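Local coordinates for periplasmic binding protein/LacI transcriptional regulator (Brachyspira murdochii, PDB 4KQC), which probably binds a carbohydrate or related solute between its two lobes and delivers it to an ABC transporter, at residues K31-K36 / A280-Y285; D53-E58 / K80-K85; I90-G95 / Y274-Q279; G299-D304 / A314-E319. All blocks are in the same frame, centred on the assembly; numbering follows the deposited sequence.

Contact 1 of 4, residues K31-K36 / A280-Y285; sequences KQNGVK and AVTLAY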
loop_
_atom_site.group_PDB
_atom_site.type_symbol
_atom_site.label_atom_id
_atom_site.label_comp_id
_atom_site.label_asym_id
_atom_site.label_seq_id
_atom_site.Cartn_x
_atom_site.Cartn_y
_atom_site.Cartn_z
ATOM N N LYS A 31 -11.989 17.358 -15.388
ATOM C CA LYS A 31 -13.009 18.385 -15.635
ATOM C C LYS A 31 -12.470 19.782 -15.284
ATOM O O LYS A 31 -12.653 20.751 -16.068
ATOM C CB LYS A 31 -14.278 18.078 -14.857
ATOM C CG LYS A 31 -15.368 19.153 -14.970
ATOM C CD LYS A 31 -16.654 18.745 -14.259
ATOM C CE LYS A 31 -17.733 19.851 -14.283
ATOM N NZ LYS A 31 -17.180 21.232 -14.317
ATOM N N GLN A 32 -11.766 19.903 -14.149
ATOM C CA GLN A 32 -11.206 21.193 -13.752
ATOM C C GLN A 32 -10.270 21.803 -14.803
ATOM O O GLN A 32 -10.321 22.966 -15.087
ATOM C CB GLN A 32 -10.500 21.093 -12.430
ATOM C CG GLN A 32 -10.268 22.427 -11.769
ATOM C CD GLN A 32 -9.535 22.307 -10.460
ATOM O OE1 GLN A 32 -8.370 22.670 -10.379
ATOM N NE2 GLN A 32 -10.211 21.800 -9.443
ATOM N N ASN A 33 -9.507 20.957 -15.477
ATOM C CA ASN A 33 -8.510 21.403 -16.467
ATOM C C ASN A 33 -8.949 21.336 -17.928
ATOM O O ASN A 33 -8.162 21.603 -18.828
ATOM C CB ASN A 33 -7.211 20.622 -16.243
ATOM C CG ASN A 33 -6.580 20.985 -14.925
ATOM O OD1 ASN A 33 -6.066 22.128 -14.764
ATOM N ND2 ASN A 33 -6.686 20.091 -13.938
ATOM N N GLY A 34 -10.180 20.947 -18.164
ATOM C CA GLY A 34 -10.768 20.966 -19.504
ATOM C C GLY A 34 -10.224 19.875 -20.400
ATOM O O GLY A 34 -10.049 20.080 -21.602
ATOM N N VAL A 35 -9.972 18.737 -19.812
ATOM C CA VAL A 35 -9.384 17.640 -20.577
ATOM C C VAL A 35 -10.251 16.398 -20.415
ATOM O O VAL A 35 -10.790 16.143 -19.346
ATOM C CB VAL A 35 -7.907 17.454 -20.184
ATOM C CG1 VAL A 35 -7.723 17.119 -18.715
ATOM C CG2 VAL A 35 -7.288 16.322 -21.016
ATOM N N LYS A 36 -10.403 15.636 -21.501
ATOM C CA LYS A 36 -11.024 14.343 -21.472
ATOM C C LYS A 36 -9.976 13.299 -21.103
ATOM O O LYS A 36 -8.821 13.382 -21.552
ATOM C CB LYS A 36 -11.605 13.971 -22.854
ATOM C CG LYS A 36 -12.720 14.913 -23.292
ATOM C CD LYS A 36 -14.083 14.437 -22.817
ATOM C CE LYS A 36 -15.060 15.594 -22.760
ATOM N NZ LYS A 36 -16.465 15.136 -22.767
ATOM N N ALA A 280 -2.468 12.838 -10.139
ATOM C CA ALA A 280 -2.005 12.177 -11.378
ATOM C C ALA A 280 -2.418 12.960 -12.597
ATOM O O ALA A 280 -1.585 13.242 -13.445
ATOM C CB ALA A 280 -2.557 10.768 -11.466
ATOM N N VAL A 281 -3.720 13.292 -12.710
ATOM C CA VAL A 281 -4.204 14.001 -13.869
ATOM C C VAL A 281 -3.638 15.404 -13.870
ATOM O O VAL A 281 -3.360 15.902 -14.964
ATOM C CB VAL A 281 -5.723 13.954 -13.952
ATOM C CG1 VAL A 281 -6.250 14.964 -14.981
ATOM C CG2 VAL A 281 -6.146 12.544 -14.265
ATOM N N THR A 282 -3.580 16.080 -12.717
ATOM C CA THR A 282 -2.953 17.381 -12.666
ATOM C C THR A 282 -1.535 17.398 -13.223
ATOM O O THR A 282 -1.204 18.271 -13.991
ATOM C CB THR A 282 -2.985 17.935 -11.219
ATOM O OG1 THR A 282 -4.356 18.038 -10.814
ATOM C CG2 THR A 282 -2.368 19.345 -11.131
ATOM N N LEU A 283 -0.698 16.492 -12.772
ATOM C CA LEU A 283 0.675 16.383 -13.243
ATOM C C LEU A 283 0.658 16.151 -14.756
ATOM O O LEU A 283 1.454 16.722 -15.493
ATOM C CB LEU A 283 1.400 15.226 -12.542
ATOM C CG LEU A 283 1.814 15.431 -11.095
ATOM C CD1 LEU A 283 2.374 14.144 -10.474
ATOM C CD2 LEU A 283 2.821 16.535 -11.094
ATOM N N ALA A 284 -0.216 15.262 -15.204
ATOM C CA ALA A 284 -0.227 14.922 -16.617
ATOM C C ALA A 284 -0.622 16.089 -17.496
ATOM O O ALA A 284 0.013 16.334 -18.544
ATOM C CB ALA A 284 -1.099 13.744 -16.845
ATOM N N TYR A 285 -1.612 16.822 -17.040
ATOM C CA TYR A 285 -2.068 18.010 -17.694
ATOM C C TYR A 285 -0.963 19.023 -17.764
ATOM O O TYR A 285 -0.708 19.604 -18.860
ATOM C CB TYR A 285 -3.338 18.527 -17.028
ATOM C CG TYR A 285 -3.788 19.817 -17.665
ATOM C CD1 TYR A 285 -4.457 19.772 -18.845
ATOM C CD2 TYR A 285 -3.538 21.032 -17.069
ATOM C CE1 TYR A 285 -4.888 20.912 -19.484
ATOM C CE2 TYR A 285 -3.955 22.211 -17.697
ATOM C CZ TYR A 285 -4.618 22.116 -18.913
ATOM O OH TYR A 285 -5.082 23.220 -19.624
HETATM O O HOH W 1 -5.729 20.458 -11.194
HETATM O O HOH W 2 -7.428 22.112 -21.546
#
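Asn33, in the last turn of helix 18-33, rests its CB and tilted amide on one face of the Tyr285 ring on helix 273-288, an amide-on-aromatic contact between two helices of the lobe that holds the N-terminus. Its CB sits over the middle of the ring, 3.6 Å from the Tyr285 centroid, a CH-pi contact almost straight down the ring normal. Beyond CB the amide spreads over the same face, tilted 28° from the ring plane, and OD1 reaches to 3.6 Å from Tyr285 CD2. The tyrosine ring extends to this place because its CG is anti to the backbone N (chi1 177°). Val35 adds a looser apolar touch, its CG1 approaching the ring obliquely.

Two waters close the polar margins. One accepts from Asn33 ND2 (2.9 Å) and donates to Thr282 OG1 (2.8 Å); ND2 is also held by Ala29 O, and Thr282 OG1 by Phe278 O. The other donates to Asn33 O at 2.9 Å and bonds to Tyr285 OH. Were the tyrosine an alanine, the Asn33 amide would probably lose the ring it rests on, and the second water one of its partners.

At Gly34 a Schellman motif ends the helix and turns the chain into strand 36-40, while Tyr285 and Val35 both also rest on Ile7, so the two helices meet over strand 6-10, next to the edge strand 36-40.

Contact 2 of 4, residues D53-E58 / K80-K85; sequences DLLDSE and KRIKEK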
loop_
_atom_site.group_PDB
_atom_site.type_symbol
_atom_site.label_atom_id
_atom_site.label_comp_id
_atom_site.label_asym_id
_atom_site.label_seq_id
_atom_site.Cartn_x
_atom_site.Cartn_y
_atom_site.Cartn_z
ATOM N N ASP A 53 -1.675 -4.556 -23.198
ATOM C CA ASP A 53 -2.469 -4.252 -24.394
ATOM C C ASP A 53 -3.203 -2.954 -24.330
ATOM O O ASP A 53 -3.274 -2.207 -25.332
ATOM C CB ASP A 53 -3.543 -5.330 -24.610
ATOM C CG ASP A 53 -2.979 -6.755 -24.962
ATOM O OD1 ASP A 53 -1.854 -6.856 -25.506
ATOM O OD2 ASP A 53 -3.729 -7.756 -24.788
ATOM N N LEU A 54 -3.791 -2.669 -23.151
ATOM C CA LEU A 54 -4.516 -1.413 -22.960
ATOM C C LEU A 54 -3.550 -0.216 -23.065
ATOM O O LEU A 54 -3.899 0.783 -23.680
ATOM C CB LEU A 54 -5.256 -1.414 -21.617
ATOM C CG LEU A 54 -6.487 -2.368 -21.526
ATOM C CD1 LEU A 54 -6.946 -2.471 -20.075
ATOM C CD2 LEU A 54 -7.575 -1.845 -22.427
ATOM N N LEU A 55 -2.381 -0.327 -22.432
ATOM C CA LEU A 55 -1.363 0.732 -22.548
ATOM C C LEU A 55 -0.956 0.940 -24.040
ATOM O O LEU A 55 -0.913 2.086 -24.525
ATOM C CB LEU A 55 -0.180 0.404 -21.651
ATOM C CG LEU A 55 0.958 1.432 -21.688
ATOM C CD1 LEU A 55 0.480 2.850 -21.345
ATOM C CD2 LEU A 55 1.992 0.981 -20.696
ATOM N N ASP A 56 -0.704 -0.142 -24.776
ATOM C CA ASP A 56 -0.446 0.005 -26.186
ATOM C C ASP A 56 -1.526 0.697 -26.965
ATOM O O ASP A 56 -1.228 1.550 -27.814
ATOM C CB ASP A 56 -0.233 -1.364 -26.804
ATOM C CG ASP A 56 1.213 -1.886 -26.552
ATOM O OD1 ASP A 56 2.148 -1.053 -26.492
ATOM O OD2 ASP A 56 1.426 -3.116 -26.490
ATOM N N SER A 57 -2.769 0.269 -26.734
ATOM C CA SER A 57 -3.916 0.884 -27.369
ATOM C C SER A 57 -4.006 2.393 -27.101
ATOM O O SER A 57 -4.284 3.180 -27.996
ATOM C CB SER A 57 -5.190 0.104 -26.961
ATOM O OG SER A 57 -5.204 -1.209 -27.583
ATOM N N GLU A 58 -3.715 2.823 -25.874
ATOM C CA GLU A 58 -3.747 4.208 -25.525
ATOM C C GLU A 58 -2.564 4.975 -26.177
ATOM O O GLU A 58 -2.744 6.109 -26.615
ATOM C CB GLU A 58 -3.728 4.367 -23.985
ATOM C CG GLU A 58 -5.014 3.928 -23.308
ATOM C CD GLU A 58 -6.237 4.711 -23.794
ATOM O OE1 GLU A 58 -6.175 5.936 -23.776
ATOM O OE2 GLU A 58 -7.245 4.136 -24.316
ATOM N N LYS A 80 9.390 2.303 -23.635
ATOM C CA LYS A 80 10.336 2.657 -24.692
ATOM C C LYS A 80 9.665 3.380 -25.826
ATOM O O LYS A 80 10.185 4.409 -26.356
ATOM C CB LYS A 80 11.101 1.402 -25.184
ATOM C CG LYS A 80 12.147 1.761 -26.193
ATOM C CD LYS A 80 13.216 0.701 -26.211
ATOM C CE LYS A 80 14.177 0.953 -27.340
ATOM N NZ LYS A 80 15.072 -0.234 -27.446
ATOM N N ARG A 81 8.493 2.885 -26.247
ATOM C CA ARG A 81 7.724 3.546 -27.323
ATOM C C ARG A 81 7.231 4.944 -26.912
ATOM O O ARG A 81 7.278 5.882 -27.698
ATOM C CB ARG A 81 6.615 2.559 -27.853
ATOM C CG ARG A 81 5.815 2.998 -29.066
ATOM C CD ARG A 81 5.259 1.792 -29.828
ATOM N NE ARG A 81 4.113 1.239 -29.159
ATOM C CZ ARG A 81 2.845 1.545 -29.441
ATOM N NH1 ARG A 81 1.847 1.023 -28.707
ATOM N NH2 ARG A 81 2.560 2.414 -30.398
ATOM N N ILE A 82 6.710 5.031 -25.712
ATOM C CA ILE A 82 6.275 6.345 -25.140
ATOM C C ILE A 82 7.418 7.340 -25.234
ATOM O O ILE A 82 7.236 8.505 -25.623
ATOM C CB ILE A 82 5.759 6.155 -23.703
ATOM C CG1 ILE A 82 4.374 5.475 -23.693
ATOM C CG2 ILE A 82 5.716 7.504 -23.007
ATOM C CD1 ILE A 82 3.932 4.954 -22.320
ATOM N N LYS A 83 8.601 6.893 -24.821
ATOM C CA LYS A 83 9.804 7.762 -24.809
ATOM C C LYS A 83 10.114 8.220 -26.225
ATOM O O LYS A 83 10.270 9.412 -26.478
ATOM C CB LYS A 83 10.986 7.059 -24.155
ATOM C CG LYS A 83 12.173 7.988 -23.976
ATOM C CD LYS A 83 13.368 7.240 -23.450
ATOM C CE LYS A 83 14.302 8.261 -22.848
ATOM N NZ LYS A 83 15.536 7.642 -22.334
ATOM N N GLU A 84 10.109 7.281 -27.184
ATOM C CA GLU A 84 10.362 7.649 -28.566
ATOM C C GLU A 84 9.358 8.626 -29.153
ATOM O O GLU A 84 9.730 9.565 -29.865
ATOM C CB GLU A 84 10.385 6.362 -29.383
ATOM C CG GLU A 84 10.842 6.564 -30.831
ATOM C CD GLU A 84 9.772 7.005 -31.801
ATOM O OE1 GLU A 84 8.567 6.895 -31.482
ATOM O OE2 GLU A 84 10.175 7.449 -32.924
ATOM N N LYS A 85 8.084 8.448 -28.814
ATOM C CA LYS A 85 7.003 9.306 -29.288
ATOM C C LYS A 85 6.965 10.655 -28.547
ATOM O O LYS A 85 6.168 11.523 -28.890
ATOM C CB LYS A 85 5.622 8.614 -29.169
ATOM C CG LYS A 85 5.494 7.455 -30.129
ATOM C CD LYS A 85 4.251 6.630 -29.836
ATOM C CE LYS A 85 2.968 7.344 -30.269
ATOM N NZ LYS A 85 2.820 7.395 -31.752
HETATM O O HOH W 3 4.978 -0.723 -27.354
#
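Arg81 leaves helix 76-84 with CG anti to the backbone N and then bends at its third torsion (chi3 77°), which swings the guanidinium across to Asp56 on helix 48-60, whose own CG lies beside the backbone N. Both direct bonds to Asp56 come from one nitrogen. Arg81 NH1 donates to Asp56 OD1 at 3.1 Å in a nearly straight bond (169°), a salt bridge, and also to the main-chain oxygen of the same residue, Asp56 O, at 3.2 Å with a more bent approach (140°). Both acceptors lie near the guanidinium plane, at its edge, whereas OD1 itself is met from above the carboxylate plane. A water completes a small ring: it donates to Asp56 OD1 at 3.0 Å and accepts from Arg81 NE at 2.8 Å. OD1 therefore takes two bonds. The far corners are tied too, Arg81 NH2 to Asn60 OD1 and Asp56 OD2 to Gln78 NE2, so neither flat group can turn easily. A leucine in place of Arg81 would probably leave the Asp56 carboxylate without its charged mate and Asn60 without a donor.

Beneath this polar link Leu55 CD1 meets Ile82 CD1 at 4.2 Å, the two side chains crossing at about a right angle. Both reach down to Ile66 of strand 66-68, the strand that joins these neighbouring helices in the beta-alpha-beta succession, and Leu55 also touches Val10 of strand 6-10.

Contact 3 of 4, residues I90-G95 / Y274-Q279; sequences IGFDSG and YSIGFQ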
loop_
_atom_site.group_PDB
_atom_site.type_symbol
_atom_site.label_atom_id
_atom_site.label_comp_id
_atom_site.label_asym_id
_atom_site.label_seq_id
_atom_site.Cartn_x
_atom_site.Cartn_y
_atom_site.Cartn_z
ATOM N N ILE A 90 3.595 10.169 -16.704
ATOM C CA ILE A 90 3.464 10.392 -15.256
ATOM C C ILE A 90 3.187 9.054 -14.641
ATOM O O ILE A 90 2.304 8.315 -15.128
ATOM C CB ILE A 90 2.277 11.339 -14.981
ATOM C CG1 ILE A 90 2.475 12.716 -15.634
ATOM C CG2 ILE A 90 1.920 11.483 -13.498
ATOM C CD1 ILE A 90 3.776 13.379 -15.293
ATOM N N GLY A 91 3.871 8.708 -13.559
ATOM C CA GLY A 91 3.427 7.556 -12.758
ATOM C C GLY A 91 2.400 7.985 -11.698
ATOM O O GLY A 91 2.405 9.150 -11.189
ATOM N N PHE A 92 1.576 7.049 -11.274
ATOM C CA PHE A 92 0.750 7.270 -10.125
ATOM C C PHE A 92 0.530 6.023 -9.318
ATOM O O PHE A 92 0.691 4.928 -9.813
ATOM C CB PHE A 92 -0.527 8.047 -10.466
ATOM C CG PHE A 92 -1.584 7.264 -11.170
ATOM C CD1 PHE A 92 -1.367 6.837 -12.435
ATOM C CD2 PHE A 92 -2.806 6.996 -10.581
ATOM C CE1 PHE A 92 -2.332 6.158 -13.129
ATOM C CE2 PHE A 92 -3.791 6.312 -11.258
ATOM C CZ PHE A 92 -3.551 5.872 -12.557
ATOM N N ASP A 93 0.174 6.185 -8.037
ATOM C CA ASP A 93 0.155 5.011 -7.131
ATOM C C ASP A 93 1.571 4.343 -7.193
ATOM O O ASP A 93 2.578 5.069 -7.212
ATOM C CB ASP A 93 -1.003 4.057 -7.517
ATOM C CG ASP A 93 -1.278 3.028 -6.476
ATOM O OD1 ASP A 93 -1.838 3.423 -5.406
ATOM O OD2 ASP A 93 -0.910 1.871 -6.680
ATOM N N SER A 94 1.691 3.020 -7.342
ATOM C CA SER A 94 3.017 2.446 -7.419
ATOM C C SER A 94 3.757 2.828 -8.704
ATOM O O SER A 94 4.997 2.562 -8.812
ATOM C CB SER A 94 2.944 0.931 -7.239
ATOM O OG SER A 94 1.979 0.414 -8.098
ATOM N N GLY A 95 3.038 3.385 -9.699
ATOM C CA GLY A 95 3.686 3.966 -10.868
ATOM C C GLY A 95 4.414 2.936 -11.701
ATOM O O GLY A 95 3.889 1.861 -11.950
ATOM N N TYR A 274 -8.398 9.464 -3.644
ATOM C CA TYR A 274 -8.879 10.573 -4.425
ATOM C C TYR A 274 -7.772 11.531 -4.855
ATOM O O TYR A 274 -7.693 11.971 -6.004
ATOM C CB TYR A 274 -9.939 11.324 -3.658
ATOM C CG TYR A 274 -10.601 12.404 -4.439
ATOM C CD1 TYR A 274 -10.022 13.677 -4.525
ATOM C CD2 TYR A 274 -11.863 12.204 -4.993
ATOM C CE1 TYR A 274 -10.696 14.710 -5.208
ATOM C CE2 TYR A 274 -12.540 13.227 -5.649
ATOM C CZ TYR A 274 -11.937 14.477 -5.752
ATOM O OH TYR A 274 -12.542 15.564 -6.418
ATOM N N SER A 275 -6.916 11.880 -3.913
ATOM C CA SER A 275 -5.780 12.733 -4.195
ATOM C C SER A 275 -4.793 12.130 -5.153
ATOM O O SER A 275 -4.230 12.836 -5.978
ATOM C CB SER A 275 -5.055 13.099 -2.904
ATOM O OG SER A 275 -4.117 14.137 -3.160
ATOM N N ILE A 276 -4.581 10.821 -5.045
ATOM C CA ILE A 276 -3.719 10.118 -5.999
ATOM C C ILE A 276 -4.255 10.338 -7.388
ATOM O O ILE A 276 -3.528 10.709 -8.290
ATOM C CB ILE A 276 -3.598 8.660 -5.640
ATOM C CG1 ILE A 276 -2.777 8.507 -4.349
ATOM C CG2 ILE A 276 -2.987 7.867 -6.748
ATOM C CD1 ILE A 276 -2.847 7.140 -3.705
ATOM N N GLY A 277 -5.519 10.134 -7.588
ATOM C CA GLY A 277 -6.071 10.329 -8.928
ATOM C C GLY A 277 -6.101 11.775 -9.366
ATOM O O GLY A 277 -5.776 12.099 -10.500
ATOM N N PHE A 278 -6.462 12.671 -8.477
ATOM C CA PHE A 278 -6.549 14.078 -8.824
ATOM C C PHE A 278 -5.153 14.604 -9.224
ATOM O O PHE A 278 -4.988 15.314 -10.245
ATOM C CB PHE A 278 -7.134 14.866 -7.663
ATOM C CG PHE A 278 -7.482 16.253 -8.014
ATOM C CD1 PHE A 278 -6.521 17.242 -8.049
ATOM C CD2 PHE A 278 -8.785 16.580 -8.273
ATOM C CE1 PHE A 278 -6.839 18.541 -8.363
ATOM C CE2 PHE A 278 -9.111 17.882 -8.624
ATOM C CZ PHE A 278 -8.123 18.851 -8.685
ATOM N N GLN A 279 -4.166 14.245 -8.412
ATOM C CA GLN A 279 -2.783 14.728 -8.623
ATOM C C GLN A 279 -2.152 14.095 -9.852
ATOM O O GLN A 279 -1.398 14.768 -10.569
ATOM C CB GLN A 279 -1.924 14.560 -7.402
ATOM C CG GLN A 279 -2.391 15.474 -6.251
ATOM C CD GLN A 279 -2.328 16.962 -6.586
ATOM O OE1 GLN A 279 -1.453 17.396 -7.323
ATOM N NE2 GLN A 279 -3.278 17.745 -6.067
#
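Ile276, on helix 273-288, points its CB at Phe92 and Asp93, where strand 89-92 runs out into a loop in the parallel sheet of this type I periplasmic-binding-protein fold. From CB the chain forks. The CG2 branch, anti to the backbone N, comes in at the edge of the Phe92 ring, near its plane, and lies 3.9 Å from Phe92 CD2. The same methyl abuts the main chain, 3.8 Å from Asp93 N, and so touches the chain just where the strand ends. Through CG1 the other branch carries CD1 to 4.2 Å from Asp93 OD1, a plain van der Waals touch. Gln271 and Thr298 also touch this isoleucine, so it is wedged between loops as well as against the strand.

The Phe92 side chain crosses that of Ile276 at about a right angle. Its CG stands in the crowded position between backbone N and carbonyl carbon (chi1 75°), and the side chain also packs on Ala280, one turn further along the same helix.

Past Phe92 the chain folds back in a type II' turn, closed by Gly95 N to Phe92 O at 2.8 Å, with Asp93 taking the positive-phi corner. Inside that turn Asp93 OD2 bends back to accept a weak bond from Ser94 N, 2.9 Å long and 150° at the hydrogen.

Contact 4 of 4, residues G299-D304 / A314-E319; sequences GAKWYD and AKLLYE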
loop_
_atom_site.group_PDB
_atom_site.type_symbol
_atom_site.label_atom_id
_atom_site.label_comp_id
_atom_site.label_asym_id
_atom_site.label_seq_id
_atom_site.Cartn_x
_atom_site.Cartn_y
_atom_site.Cartn_z
ATOM N N GLY A 299 0.669 11.176 0.817
ATOM C CA GLY A 299 0.613 10.890 2.240
ATOM C C GLY A 299 -0.205 9.726 2.704
ATOM O O GLY A 299 -0.668 8.954 1.875
ATOM N N ALA A 300 -0.306 9.545 4.010
ATOM C CA ALA A 300 -1.024 8.452 4.585
ATOM C C ALA A 300 -1.451 8.842 5.978
ATOM O O ALA A 300 -0.863 9.755 6.532
ATOM C CB ALA A 300 -0.151 7.208 4.592
ATOM N N LYS A 301 -2.521 8.214 6.481
ATOM C CA LYS A 301 -3.089 8.580 7.770
ATOM C C LYS A 301 -3.405 7.309 8.555
ATOM O O LYS A 301 -3.863 6.293 7.961
ATOM C CB LYS A 301 -4.388 9.356 7.617
ATOM C CG LYS A 301 -4.266 10.792 7.136
ATOM C CD LYS A 301 -5.647 11.431 7.256
ATOM C CE LYS A 301 -5.679 12.902 6.910
ATOM N NZ LYS A 301 -4.573 13.610 7.578
ATOM N N TRP A 302 -3.120 7.375 9.859
ATOM C CA TRP A 302 -3.504 6.293 10.763
ATOM C C TRP A 302 -5.003 6.334 10.974
ATOM O O TRP A 302 -5.579 7.406 11.209
ATOM C CB TRP A 302 -2.799 6.494 12.116
ATOM C CG TRP A 302 -3.156 5.520 13.164
ATOM C CD1 TRP A 302 -3.990 5.705 14.213
ATOM C CD2 TRP A 302 -2.684 4.155 13.246
ATOM N NE1 TRP A 302 -4.029 4.560 14.985
ATOM C CE2 TRP A 302 -3.270 3.583 14.399
ATOM C CE3 TRP A 302 -1.830 3.371 12.463
ATOM C CZ2 TRP A 302 -2.981 2.277 14.822
ATOM C CZ3 TRP A 302 -1.589 2.081 12.862
ATOM C CH2 TRP A 302 -2.165 1.544 14.025
ATOM N N TYR A 303 -5.604 5.165 11.020
ATOM C CA TYR A 303 -7.016 5.008 11.387
ATOM C C TYR A 303 -7.174 3.804 12.323
ATOM O O TYR A 303 -6.391 2.813 12.266
ATOM C CB TYR A 303 -7.917 4.995 10.202
ATOM C CG TYR A 303 -7.950 3.697 9.428
ATOM C CD1 TYR A 303 -6.984 3.444 8.475
ATOM C CD2 TYR A 303 -8.969 2.787 9.621
ATOM C CE1 TYR A 303 -7.039 2.324 7.744
ATOM C CE2 TYR A 303 -9.012 1.612 8.887
ATOM C CZ TYR A 303 -8.029 1.397 7.977
ATOM O OH TYR A 303 -8.100 0.215 7.278
ATOM N N ASP A 304 -8.179 3.922 13.191
ATOM C CA ASP A 304 -8.419 2.948 14.226
ATOM C C ASP A 304 -9.871 3.091 14.651
ATOM O O ASP A 304 -10.618 3.828 14.029
ATOM C CB ASP A 304 -7.371 3.066 15.349
ATOM C CG ASP A 304 -7.442 4.388 16.127
ATOM O OD1 ASP A 304 -8.446 5.110 15.997
ATOM O OD2 ASP A 304 -6.434 4.698 16.816
ATOM N N ALA A 314 -13.290 8.312 6.830
ATOM C CA ALA A 314 -14.145 7.409 6.115
ATOM C C ALA A 314 -14.086 7.532 4.621
ATOM O O ALA A 314 -14.108 6.498 3.924
ATOM C CB ALA A 314 -15.574 7.576 6.630
ATOM N N LYS A 315 -13.974 8.768 4.117
ATOM C CA LYS A 315 -13.910 9.003 2.715
ATOM C C LYS A 315 -12.645 8.424 2.032
ATOM O O LYS A 315 -12.664 8.177 0.801
ATOM C CB LYS A 315 -14.042 10.489 2.457
ATOM C CG LYS A 315 -12.774 11.215 2.766
ATOM C CD LYS A 315 -12.921 12.680 2.434
ATOM C CE LYS A 315 -11.596 13.331 2.661
ATOM N NZ LYS A 315 -11.693 14.746 2.239
ATOM N N LEU A 316 -11.579 8.146 2.800
ATOM C CA LEU A 316 -10.348 7.535 2.249
ATOM C C LEU A 316 -10.432 6.014 2.188
ATOM O O LEU A 316 -9.611 5.394 1.504
ATOM C CB LEU A 316 -9.129 7.827 3.111
ATOM C CG LEU A 316 -9.008 9.292 3.481
ATOM C CD1 LEU A 316 -7.965 9.505 4.547
ATOM C CD2 LEU A 316 -8.724 10.145 2.264
ATOM N N LEU A 317 -11.368 5.445 2.944
ATOM C CA LEU A 317 -11.486 3.948 3.056
ATOM C C LEU A 317 -12.356 3.388 1.966
ATOM O O LEU A 317 -13.169 4.126 1.325
ATOM C CB LEU A 317 -12.043 3.539 4.435
ATOM C CG LEU A 317 -11.363 4.244 5.615
ATOM C CD1 LEU A 317 -12.074 4.000 6.914
ATOM C CD2 LEU A 317 -9.893 3.864 5.679
ATOM N N TYR A 318 -12.233 2.086 1.749
ATOM C CA TYR A 318 -13.064 1.422 0.727
ATOM C C TYR A 318 -13.432 0.025 1.250
ATOM O O TYR A 318 -12.749 -0.542 2.112
ATOM C CB TYR A 318 -12.309 1.382 -0.624
ATOM C CG TYR A 318 -11.029 0.631 -0.509
ATOM C CD1 TYR A 318 -9.838 1.289 -0.087
ATOM C CD2 TYR A 318 -10.986 -0.738 -0.722
ATOM C CE1 TYR A 318 -8.678 0.580 0.110
ATOM C CE2 TYR A 318 -9.807 -1.468 -0.495
ATOM C CZ TYR A 318 -8.663 -0.797 -0.080
ATOM O OH TYR A 318 -7.500 -1.506 0.204
ATOM N N GLU A 319 -14.561 -0.499 0.752
ATOM C CA GLU A 319 -15.009 -1.862 1.061
ATOM C C GLU A 319 -14.376 -2.899 0.172
ATOM O O GLU A 319 -14.114 -2.645 -0.996
ATOM C CB GLU A 319 -16.522 -2.006 0.841
ATOM C CG GLU A 319 -17.352 -0.977 1.562
ATOM C CD GLU A 319 -17.428 -1.267 3.027
ATOM O OE1 GLU A 319 -18.121 -2.251 3.382
ATOM O OE2 GLU A 319 -16.825 -0.499 3.813
ATOM O OXT GLU A 319 -14.136 -4.045 0.549
#
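Strand 301-303 and the C-terminal tail face each other without a backbone hydrogen bond, Lys301 and Leu316 standing 9.2 Å apart CA to CA, and the tail is curled by a type I turn that Leu317 N closes onto Ala314 O at 3.1 Å. Side chains fill the gap. Leu317 sets its CD2 methyl over the centre of the Tyr303 ring, 3.8 Å from the centroid and 9° off the normal, a clear CH-pi contact made by a single branch tip. With chi1 78° the Tyr303 side chain folds back over its own backbone, and its hydroxyl is bonded to Asp251 O. One residue earlier, Leu316 CD1 meets the aliphatic part of Lys301, 4.1 Å from its CD, the two side chains crossing at about a right angle.

The strand is an edge of the mixed sheet in the second lobe of this type I binding-protein fold and runs antiparallel to strand 267-270, whose Thr270 both leucines touch. Leu257 and Ile260 of helix 254-261 also pack on Tyr303. On the strand itself Trp302, engaged by Lys123 in a cation-pi pair, donates from NE1 to Asp304 OD2 at 3.0 Å, meeting that oxygen from above the carboxylate plane.

Overall arrangement
Contacts 1, 2 and 3 belong to one lobe and contact 4 to the other. Contacts 1 and 3 share helix 273-288 and touch, their centres about 12 Å apart; Ala284 CA lies 3.6 Å from Ile90 CG1, so the helix is fastened to helix 18-33 on one side and to strand 89-92 on another. Contact 2 lies across the parallel sheet, about 19 Å from each of these centre to centre. Contact 4 is about 33 Å from contact 2, about 25 Å from contact 1 and only about 16 Å from contact 3, again between centres. Of the three, contact 3 thus lies nearest contact 4 and probably faces the cleft between the lobes, where relatives bind their solute.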